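Local coordinates for periplasmic binding protein component of an ABC type zinc uptake transporter (Synechocystis sp., PDB 2OV3) that probably binds zinc in the periplasm and delivers it to an ABC transporter for uptake into the cell, at residues A[54-59]-A[80-85]; A[97-102]-A[168-173]; A[154-159]-A[251-256]; A[196-201]-A[225-230]. One frame throughout, in Å; residues are numbered along the deposited sequence.

Contact 1. Residues A[54-59]-A[80-85]; sequences AYVLIG and IDSAQG
Residues 54-59 and 80-83 run the same way, 21° apart, as a parallel pair in which Val56 bridges Ile80 and Leu57 bridges Asp81. Ile80 N gives a nearly straight bond to Tyr55 O (2.7 Å), while Ile80 O takes a more bent one from Leu57 N (2.7 Å). Leu57 O is gripped twice: by Ser82 N from above the carbonyl plane (3.1 Å) and by Ser82 OG in plane on a lone pair (2.7 Å). The hydroxyl reaches it because OG stands between the backbone N and the carbonyl carbon (chi1 67°). On the Val56 face, Ile80 CD1 meets Ala54 CB at 3.9 Å and Val56 CG2 at 4.0 Å, and Ile116 of helix 106-123 packs on Val56. On the Leu57 face, Asp81 OD1 touches Gly59 CA at 3.4 Å and accepts from Ala83 N at 3.1 Å, above the carboxylate plane, in an Asx turn. An alanine at Asp81 would remove that acceptor and would probably loosen the chain reversal beside Gly59. The chain leaves strand 78-81 in a type I turn, Asp81 to Gln84. That strand edges a four-stranded parallel sheet, strand 54-57 lies between it and strand 3-7, and helix 67-73 completes their beta-alpha-beta unit.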
# COMPACT_ATOMS: atom_id res chain seq x y z
N ALA A 54 -8.98 -14.80 -12.85
CA ALA A 54 -9.45 -13.53 -12.32
C ALA A 54 -8.25 -12.62 -12.10
O ALA A 54 -7.11 -13.05 -12.20
CB ALA A 54 -10.19 -13.75 -11.00
N TYR A 55 -8.53 -11.37 -11.77
CA TYR A 55 -7.50 -10.39 -11.51
C TYR A 55 -7.98 -9.54 -10.34
O TYR A 55 -9.10 -9.01 -10.37
CB TYR A 55 -7.28 -9.51 -12.74
CG TYR A 55 -6.12 -8.54 -12.62
CD1 TYR A 55 -4.96 -8.71 -13.39
CD2 TYR A 55 -6.21 -7.42 -11.78
CE1 TYR A 55 -3.92 -7.78 -13.33
CE2 TYR A 55 -5.17 -6.48 -11.71
CZ TYR A 55 -4.04 -6.67 -12.50
OH TYR A 55 -3.03 -5.74 -12.48
N VAL A 56 -7.15 -9.41 -9.32
CA VAL A 56 -7.51 -8.62 -8.16
C VAL A 56 -7.02 -7.17 -8.26
O VAL A 56 -5.83 -6.88 -8.04
CB VAL A 56 -6.95 -9.21 -6.84
CG1 VAL A 56 -7.54 -8.47 -5.65
CG2 VAL A 56 -7.25 -10.70 -6.75
N LEU A 57 -7.94 -6.27 -8.58
CA LEU A 57 -7.63 -4.86 -8.68
C LEU A 57 -7.57 -4.28 -7.27
O LEU A 57 -8.22 -4.78 -6.35
CB LEU A 57 -8.72 -4.12 -9.44
CG LEU A 57 -9.10 -4.58 -10.85
CD1 LEU A 57 -10.45 -4.01 -11.23
CD2 LEU A 57 -8.03 -4.16 -11.85
N ILE A 58 -6.75 -3.24 -7.11
CA ILE A 58 -6.63 -2.54 -5.84
C ILE A 58 -7.86 -1.62 -5.85
O ILE A 58 -8.48 -1.37 -4.82
CB ILE A 58 -5.33 -1.67 -5.78
CG1 ILE A 58 -4.16 -2.51 -5.27
CG2 ILE A 58 -5.53 -0.46 -4.87
CD1 ILE A 58 -3.26 -3.00 -6.39
N GLY A 59 -8.21 -1.16 -7.05
CA GLY A 59 -9.35 -0.27 -7.21
C GLY A 59 -8.94 1.17 -7.00
O GLY A 59 -7.74 1.47 -6.96
N ILE A 80 -11.61 -8.24 -9.87
CA ILE A 80 -12.04 -8.12 -8.50
C ILE A 80 -11.61 -6.77 -7.93
O ILE A 80 -10.43 -6.53 -7.68
CB ILE A 80 -11.45 -9.27 -7.63
CG1 ILE A 80 -11.61 -10.60 -8.37
CG2 ILE A 80 -12.16 -9.35 -6.30
CD1 ILE A 80 -10.95 -11.79 -7.69
N ASP A 81 -12.58 -5.87 -7.77
CA ASP A 81 -12.31 -4.56 -7.21
C ASP A 81 -12.28 -4.80 -5.72
O ASP A 81 -13.32 -4.83 -5.06
CB ASP A 81 -13.43 -3.59 -7.56
CG ASP A 81 -13.20 -2.19 -7.02
OD1 ASP A 81 -12.15 -1.95 -6.38
OD2 ASP A 81 -14.06 -1.32 -7.25
N SER A 82 -11.08 -4.98 -5.18
CA SER A 82 -10.95 -5.24 -3.76
C SER A 82 -11.22 -4.01 -2.89
O SER A 82 -11.32 -4.13 -1.67
CB SER A 82 -9.56 -5.80 -3.45
OG SER A 82 -8.56 -4.82 -3.67
N ALA A 83 -11.37 -2.84 -3.51
CA ALA A 83 -11.63 -1.62 -2.74
C ALA A 83 -13.11 -1.28 -2.60
O ALA A 83 -13.47 -0.33 -1.90
CB ALA A 83 -10.90 -0.44 -3.38
N GLN A 84 -13.98 -2.03 -3.27
CA GLN A 84 -15.41 -1.74 -3.21
C GLN A 84 -15.98 -1.70 -1.81
O GLN A 84 -15.58 -2.46 -0.92
CB GLN A 84 -16.20 -2.75 -4.02
CG GLN A 84 -15.98 -4.18 -3.57
CD GLN A 84 -17.24 -5.03 -3.71
OE1 GLN A 84 -17.19 -6.26 -3.63
NE2 GLN A 84 -18.39 -4.37 -3.91
N GLY A 85 -16.93 -0.79 -1.62
CA GLY A 85 -17.60 -0.65 -0.34
C GLY A 85 -16.85 0.15 0.70
O GLY A 85 -17.34 0.34 1.82

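Contact 2. Residues A[97-102]-A[168-173]; sequences VADPHI and WAYFAR. With ZN (zinc ion), chain B.
Trp168 occupies the N-cap position of helix 169-174; its CB points away from residues 97-102, and the indole NE1 is hydrogen-bonded to Glu212. Ala169 comes next, its CB lying 3.4 Å from Asp99 OD2. Tyr170 then carries most of the contact. Its CG is anti to the carbonyl carbon (chi1 -70°), which lays the ring against the 99-102 turn. Ile102 CG2 sits over one ring face in a CH-pi contact, 3.5 Å from the centroid and 23° off the normal. The Asp99 side chain runs antiparallel alongside that of Tyr170, its carboxylate plane 66° from the ring and OD1 3.6 Å from Tyr170 CE2. The hydroxyl OH donates to Asp99 O in a very short modelled bond of 2.5 Å, although the placement of that carbonyl is less sure; Leu89 N also bonds OH. A phenylalanine at Tyr170 would lose the hydroxyl and would probably let the Asp99 backbone shift. Phe171 adds a weak link, its N bonding a water (3.3 Å) that donates to His101 O. Behind this wall, Asp99 OD1 takes two bonds: one nearly along its C-O axis from His101 N in an Asx turn, the other a very short one (2.5 Å) from His101 ND1 on its syn lone pair, in the imidazole plane. This probably fixes the ring's rotation and makes it a better metal ligand. His101 NE2 binds zinc at 2.3 Å, alongside a water, His37 and His165: a His-carboxylate second shell of the zinc site.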
# COMPACT_ATOMS: atom_id res chain seq x y z
N VAL A 97 -9.69 13.53 -6.00
CA VAL A 97 -9.23 12.25 -6.54
C VAL A 97 -9.00 11.32 -5.35
O VAL A 97 -8.44 11.74 -4.34
CB VAL A 97 -7.92 12.43 -7.36
CG1 VAL A 97 -7.39 11.08 -7.80
CG2 VAL A 97 -8.19 13.29 -8.59
N ALA A 98 -9.45 10.08 -5.47
CA ALA A 98 -9.30 9.11 -4.39
C ALA A 98 -7.87 8.60 -4.25
O ALA A 98 -7.14 8.47 -5.23
CB ALA A 98 -10.24 7.94 -4.60
N ASP A 99 -7.49 8.34 -3.01
CA ASP A 99 -6.17 7.82 -2.68
C ASP A 99 -6.27 6.29 -2.71
O ASP A 99 -6.99 5.69 -1.93
CB ASP A 99 -5.78 8.29 -1.28
CG ASP A 99 -4.37 7.90 -0.91
OD1 ASP A 99 -3.91 6.85 -1.37
OD2 ASP A 99 -3.73 8.64 -0.16
N PRO A 100 -5.54 5.64 -3.63
CA PRO A 100 -5.55 4.18 -3.78
C PRO A 100 -4.77 3.30 -2.78
O PRO A 100 -5.04 2.10 -2.69
CB PRO A 100 -5.05 4.00 -5.21
CG PRO A 100 -3.99 5.06 -5.30
CD PRO A 100 -4.65 6.27 -4.63
N HIS A 101 -3.84 3.90 -2.04
CA HIS A 101 -3.01 3.17 -1.07
C HIS A 101 -3.75 2.60 0.15
O HIS A 101 -3.31 2.81 1.28
CB HIS A 101 -1.87 4.07 -0.57
CG HIS A 101 -1.20 4.86 -1.65
ND1 HIS A 101 -1.64 6.11 -2.04
CD2 HIS A 101 -0.13 4.58 -2.42
CE1 HIS A 101 -0.87 6.56 -3.01
NE2 HIS A 101 0.05 5.66 -3.26
N ILE A 102 -4.85 1.88 -0.05
CA ILE A 102 -5.58 1.33 1.10
C ILE A 102 -4.97 -0.00 1.58
O ILE A 102 -5.29 -0.48 2.67
CB ILE A 102 -7.12 1.12 0.78
CG1 ILE A 102 -7.35 -0.08 -0.15
CG2 ILE A 102 -7.70 2.36 0.12
CD1 ILE A 102 -6.82 0.09 -1.52
N TRP A 168 1.13 6.57 2.62
CA TRP A 168 0.75 6.10 3.94
C TRP A 168 -0.41 6.87 4.55
O TRP A 168 -0.57 6.87 5.76
CB TRP A 168 1.94 6.15 4.90
CG TRP A 168 3.20 5.55 4.35
CD1 TRP A 168 4.18 6.20 3.64
CD2 TRP A 168 3.61 4.18 4.42
NE1 TRP A 168 5.16 5.32 3.27
CE2 TRP A 168 4.84 4.07 3.73
CE3 TRP A 168 3.05 3.03 4.99
CZ2 TRP A 168 5.52 2.86 3.60
CZ3 TRP A 168 3.73 1.82 4.87
CH2 TRP A 168 4.95 1.75 4.17
N ALA A 169 -1.22 7.51 3.72
CA ALA A 169 -2.34 8.29 4.25
C ALA A 169 -3.33 7.45 5.06
O ALA A 169 -3.81 7.89 6.11
CB ALA A 169 -3.06 9.00 3.11
N TYR A 170 -3.65 6.26 4.56
CA TYR A 170 -4.59 5.36 5.22
C TYR A 170 -3.98 4.74 6.46
O TYR A 170 -4.66 4.47 7.45
CB TYR A 170 -5.04 4.26 4.27
CG TYR A 170 -5.92 4.73 3.15
CD1 TYR A 170 -7.27 5.01 3.38
CD2 TYR A 170 -5.44 4.89 1.86
CE1 TYR A 170 -8.11 5.42 2.36
CE2 TYR A 170 -6.27 5.30 0.82
CZ TYR A 170 -7.60 5.56 1.07
OH TYR A 170 -8.44 5.95 0.06
N PHE A 171 -2.68 4.48 6.40
CA PHE A 171 -1.98 3.91 7.52
C PHE A 171 -1.89 4.97 8.61
O PHE A 171 -2.13 4.69 9.77
CB PHE A 171 -0.58 3.50 7.10
CG PHE A 171 0.31 3.05 8.23
CD1 PHE A 171 0.44 1.70 8.53
CD2 PHE A 171 1.04 3.97 8.97
CE1 PHE A 171 1.31 1.27 9.53
CE2 PHE A 171 1.91 3.55 9.98
CZ PHE A 171 2.04 2.20 10.26
N ALA A 172 -1.53 6.19 8.23
CA ALA A 172 -1.40 7.27 9.20
C ALA A 172 -2.75 7.69 9.77
O ALA A 172 -2.81 8.27 10.85
CB ALA A 172 -0.71 8.47 8.55
N ARG A 173 -3.82 7.42 9.04
CA ARG A 173 -5.17 7.76 9.47
C ARG A 173 -5.64 6.87 10.61
O ARG A 173 -6.22 7.35 11.59
CB ARG A 173 -6.13 7.62 8.30
CG ARG A 173 -6.66 8.92 7.77
CD ARG A 173 -7.80 9.43 8.64
NE ARG A 173 -8.30 10.69 8.12
CZ ARG A 173 -7.60 11.82 8.10
NH1 ARG A 173 -6.36 11.83 8.58
NH2 ARG A 173 -8.12 12.92 7.57
ZN ZN B . 1.91 5.13 -4.56
O HOH W 1 -1.91 4.21 3.20
O HOH W 2 3.25 3.38 -4.10

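Contact 3. Residues A[154-159]-A[251-256]; sequences QPLPQR and KIANAN
Leu156 has CG anti to the carbonyl carbon (chi1 -51°) and an extended second torsion, which spreads its two methyls over helix 241-256; Asn256 has the same first torsion (chi1 -70°) and leans toward the loop, whereas Gln158 has CG anti to the backbone N. Leu156 CD1 meets Ile252 CG2 at 3.9 Å, the two side chains crossing at about a right angle. Its other methyl, CD2, lies 3.7 Å from Ala253 CB. Gln158 lays its CB 3.5 Å from Asn256 CB, then bends at the second torsion (55°), and its OE1 is taken by Lys160 N. The backbones are pinned by Gln158 N donating to Asn256 O (3.1 Å) in the carbonyl plane. Pro157 CD crowds the same oxygen at 3.1 Å. Within the loop, Arg159 NH1 reaches back to Leu156 O at 2.7 Å, flat in the guanidinium plane and on a lone pair; NH1 also bonds Leu153 O, and NE bonds Asn176 O, so this guanidinium ties the turn to its surroundings. Far from the zinc, the contact sets the loop between the long helix 128-153 and strand 160-163 against the final helix, 241-256, which packs on strand 208-212 of the second four-stranded parallel sheet.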
# COMPACT_ATOMS: atom_id res chain seq x y z
N GLN A 154 0.71 4.94 19.38
CA GLN A 154 -0.17 5.69 20.29
C GLN A 154 0.50 6.65 21.26
O GLN A 154 0.07 7.79 21.40
CB GLN A 154 -1.04 4.71 21.09
CG GLN A 154 -1.92 5.37 22.17
CD GLN A 154 -1.16 5.67 23.47
OE1 GLN A 154 -0.59 4.77 24.09
NE2 GLN A 154 -1.17 6.93 23.89
N PRO A 155 1.55 6.20 21.96
CA PRO A 155 2.24 7.06 22.93
C PRO A 155 3.20 8.08 22.36
O PRO A 155 3.72 8.92 23.11
CB PRO A 155 2.95 6.05 23.82
CG PRO A 155 3.39 5.03 22.81
CD PRO A 155 2.15 4.85 21.94
N LEU A 156 3.44 8.04 21.06
CA LEU A 156 4.40 8.96 20.44
C LEU A 156 4.03 10.45 20.54
O LEU A 156 2.94 10.86 20.14
CB LEU A 156 4.63 8.58 18.97
CG LEU A 156 5.00 7.12 18.63
CD1 LEU A 156 5.15 6.98 17.11
CD2 LEU A 156 6.31 6.72 19.33
N PRO A 157 4.94 11.27 21.09
CA PRO A 157 4.71 12.72 21.24
C PRO A 157 4.55 13.33 19.85
O PRO A 157 3.65 14.13 19.61
CB PRO A 157 5.98 13.21 21.92
CG PRO A 157 6.43 12.01 22.69
CD PRO A 157 6.21 10.88 21.73
N GLN A 158 5.44 12.95 18.93
CA GLN A 158 5.41 13.46 17.56
C GLN A 158 4.48 12.61 16.71
O GLN A 158 4.66 11.40 16.61
CB GLN A 158 6.81 13.48 16.95
CG GLN A 158 6.87 14.01 15.51
CD GLN A 158 6.25 15.40 15.37
OE1 GLN A 158 5.18 15.55 14.80
NE2 GLN A 158 6.94 16.41 15.89
N ARG A 159 3.48 13.26 16.12
CA ARG A 159 2.51 12.59 15.27
C ARG A 159 2.80 12.82 13.77
O ARG A 159 2.18 12.19 12.92
CB ARG A 159 1.09 13.11 15.56
CG ARG A 159 0.69 13.26 17.03
CD ARG A 159 0.88 11.98 17.84
NE ARG A 159 0.21 10.83 17.26
CZ ARG A 159 0.48 9.57 17.61
NH1 ARG A 159 1.39 9.32 18.53
NH2 ARG A 159 -0.17 8.56 17.03
N LYS A 251 10.13 2.26 13.04
CA LYS A 251 11.01 3.34 12.59
C LYS A 251 10.32 4.66 12.96
O LYS A 251 10.95 5.55 13.53
CB LYS A 251 11.23 3.26 11.07
CG LYS A 251 11.95 2.00 10.63
CD LYS A 251 12.56 2.16 9.24
CE LYS A 251 13.46 0.96 8.91
NZ LYS A 251 14.03 1.04 7.52
N ILE A 252 9.03 4.77 12.64
CA ILE A 252 8.27 5.97 12.98
C ILE A 252 8.52 6.23 14.46
O ILE A 252 9.02 7.28 14.84
CB ILE A 252 6.74 5.79 12.77
CG1 ILE A 252 6.39 5.58 11.29
CG2 ILE A 252 5.99 7.00 13.34
CD1 ILE A 252 6.91 6.65 10.36
N ALA A 253 8.20 5.24 15.30
CA ALA A 253 8.37 5.36 16.74
C ALA A 253 9.76 5.79 17.18
O ALA A 253 9.89 6.62 18.09
CB ALA A 253 7.98 4.05 17.43
N ASN A 254 10.79 5.25 16.57
CA ASN A 254 12.14 5.64 16.95
C ASN A 254 12.38 7.10 16.66
O ASN A 254 13.10 7.79 17.38
CB ASN A 254 13.19 4.81 16.21
CG ASN A 254 13.19 3.36 16.64
OD1 ASN A 254 12.84 3.04 17.78
ND2 ASN A 254 13.59 2.48 15.74
N ALA A 255 11.75 7.58 15.59
CA ALA A 255 11.89 8.96 15.17
C ALA A 255 10.95 9.95 15.87
O ALA A 255 11.31 11.10 16.08
CB ALA A 255 11.70 9.04 13.67
N ASN A 256 9.75 9.49 16.24
CA ASN A 256 8.76 10.36 16.87
C ASN A 256 8.69 10.31 18.39
O ASN A 256 7.75 10.82 18.99
CB ASN A 256 7.37 10.06 16.30
CG ASN A 256 7.22 10.50 14.86
OD1 ASN A 256 6.10 10.76 14.41
ND2 ASN A 256 8.32 10.58 14.13

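Contact 4. Residues A[196-201]-A[225-230]; sequences QLIDTA and AEIGAG
Ile227 straddles Ala201, its CG2 and CD1 both 3.5 Å from Ala201 CB. Its CG1, anti to the carbonyl carbon (chi1 -50°), takes the other neighbour: it lies 3.6 Å from Ile198 CG2, with the two isoleucines crossing obliquely. Leu197 comes in at the margin, CD2 standing 4.2 Å from Ile227 CD1. On the outer side Ile198 CD1 extends to Glu226 CB (3.9 Å), touching only the aliphatic start of the acid, whose carboxylate makes a long, weak ion pair with Lys202. No hydrogen bond crosses this contact, which is wholly apolar, isoleucine and leucine carbons against each other, the Ala201 methyl and the Glu226 CB, with the small Ala201 letting the isoleucine come close. Within helix 193-204, Gln196 O accepts from both Thr200 N and Thr200 OG1, the latter at 2.9 Å from above the carbonyl plane. Just past Ile227, Gly228 turns to positive phi (80°) as the C-prime residue of a Schellman motif, so the isoleucine sits at the very end of its helix. Helices 193-204 and 218-227 thus meet over Ile162 of strand 160-163, which touches both Ala201 and Ile227, with Ile223 continuing the apolar layer and the chain passing from Gly228 into strand 230-234.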
# COMPACT_ATOMS: atom_id res chain seq x y z
N GLN A 196 9.11 25.52 2.78
CA GLN A 196 8.17 25.65 3.87
C GLN A 196 8.16 24.34 4.66
O GLN A 196 8.01 24.35 5.88
CB GLN A 196 6.77 25.92 3.33
CG GLN A 196 5.66 25.68 4.34
CD GLN A 196 5.51 26.83 5.31
OE1 GLN A 196 4.84 27.83 5.00
NE2 GLN A 196 6.13 26.71 6.49
N LEU A 197 8.32 23.22 3.96
CA LEU A 197 8.34 21.93 4.61
C LEU A 197 9.56 21.85 5.52
O LEU A 197 9.46 21.41 6.67
CB LEU A 197 8.37 20.81 3.55
CG LEU A 197 8.53 19.35 4.01
CD1 LEU A 197 7.99 18.38 2.95
CD2 LEU A 197 10.00 19.08 4.27
N ILE A 198 10.72 22.28 5.02
CA ILE A 198 11.94 22.25 5.82
C ILE A 198 11.85 23.11 7.07
O ILE A 198 12.31 22.70 8.14
CB ILE A 198 13.15 22.74 5.02
CG1 ILE A 198 13.37 21.82 3.81
CG2 ILE A 198 14.39 22.76 5.90
CD1 ILE A 198 14.54 22.22 2.96
N ASP A 199 11.29 24.31 6.95
CA ASP A 199 11.18 25.18 8.10
C ASP A 199 10.19 24.62 9.10
O ASP A 199 10.38 24.73 10.31
CB ASP A 199 10.77 26.59 7.69
CG ASP A 199 11.82 27.30 6.85
OD1 ASP A 199 13.04 27.01 7.03
OD2 ASP A 199 11.44 28.15 6.01
N THR A 200 9.13 24.00 8.60
CA THR A 200 8.13 23.43 9.48
C THR A 200 8.76 22.28 10.25
O THR A 200 8.54 22.11 11.45
CB THR A 200 6.93 22.92 8.68
OG1 THR A 200 6.19 24.03 8.16
CG2 THR A 200 6.01 22.07 9.56
N ALA A 201 9.56 21.49 9.53
CA ALA A 201 10.25 20.35 10.12
C ALA A 201 11.21 20.81 11.22
O ALA A 201 11.17 20.28 12.32
CB ALA A 201 11.01 19.60 9.03
N ALA A 225 19.32 16.63 4.98
CA ALA A 225 20.53 17.36 5.30
C ALA A 225 20.17 18.74 5.83
O ALA A 225 20.66 19.15 6.87
CB ALA A 225 21.40 17.48 4.07
N GLU A 226 19.30 19.45 5.11
CA GLU A 226 18.88 20.78 5.51
C GLU A 226 18.13 20.84 6.83
O GLU A 226 18.24 21.81 7.57
CB GLU A 226 18.02 21.42 4.43
CG GLU A 226 18.80 22.24 3.42
CD GLU A 226 19.73 23.25 4.07
OE1 GLU A 226 19.28 23.96 5.00
OE2 GLU A 226 20.91 23.33 3.64
N ILE A 227 17.35 19.81 7.13
CA ILE A 227 16.60 19.81 8.37
C ILE A 227 17.43 19.27 9.52
O ILE A 227 17.07 19.42 10.69
CB ILE A 227 15.34 18.93 8.24
CG1 ILE A 227 14.57 19.31 6.98
CG2 ILE A 227 14.47 19.12 9.48
CD1 ILE A 227 13.35 18.44 6.73
N GLY A 228 18.56 18.65 9.18
CA GLY A 228 19.40 18.08 10.21
C GLY A 228 18.85 16.75 10.66
O GLY A 228 19.13 16.30 11.77
N ALA A 229 18.07 16.09 9.82
CA ALA A 229 17.51 14.80 10.21
C ALA A 229 18.15 13.63 9.47
O ALA A 229 19.00 13.82 8.59
CB ALA A 229 16.01 14.80 9.99
N GLY A 230 17.75 12.42 9.83
CA GLY A 230 18.29 11.25 9.18
C GLY A 230 17.42 10.81 8.01
O GLY A 230 16.31 11.32 7.84

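How the contacts relate
Along the chain the order is contact 1, then the opening of contact 2, with contact 3 opening before contact 2 closes and contact 4 falling between the two segments of contact 3. Contact 1 belongs to the first parallel sheet; contacts 3 and 4 flank the second, which has the same 2-1-3-4 strand order, and their centres are about 17 Å apart. Contact 2 bridges the two lobes at the zinc, its centre about 16 Å from that of contact 1. These two touch directly, Ile58 CG2 meeting Ile102 CD1 at 3.6 Å. Contacts 1 and 4 lie about 38 Å apart, centre to centre. The layout is consistent with a two-lobed binding protein holding metal in the cleft.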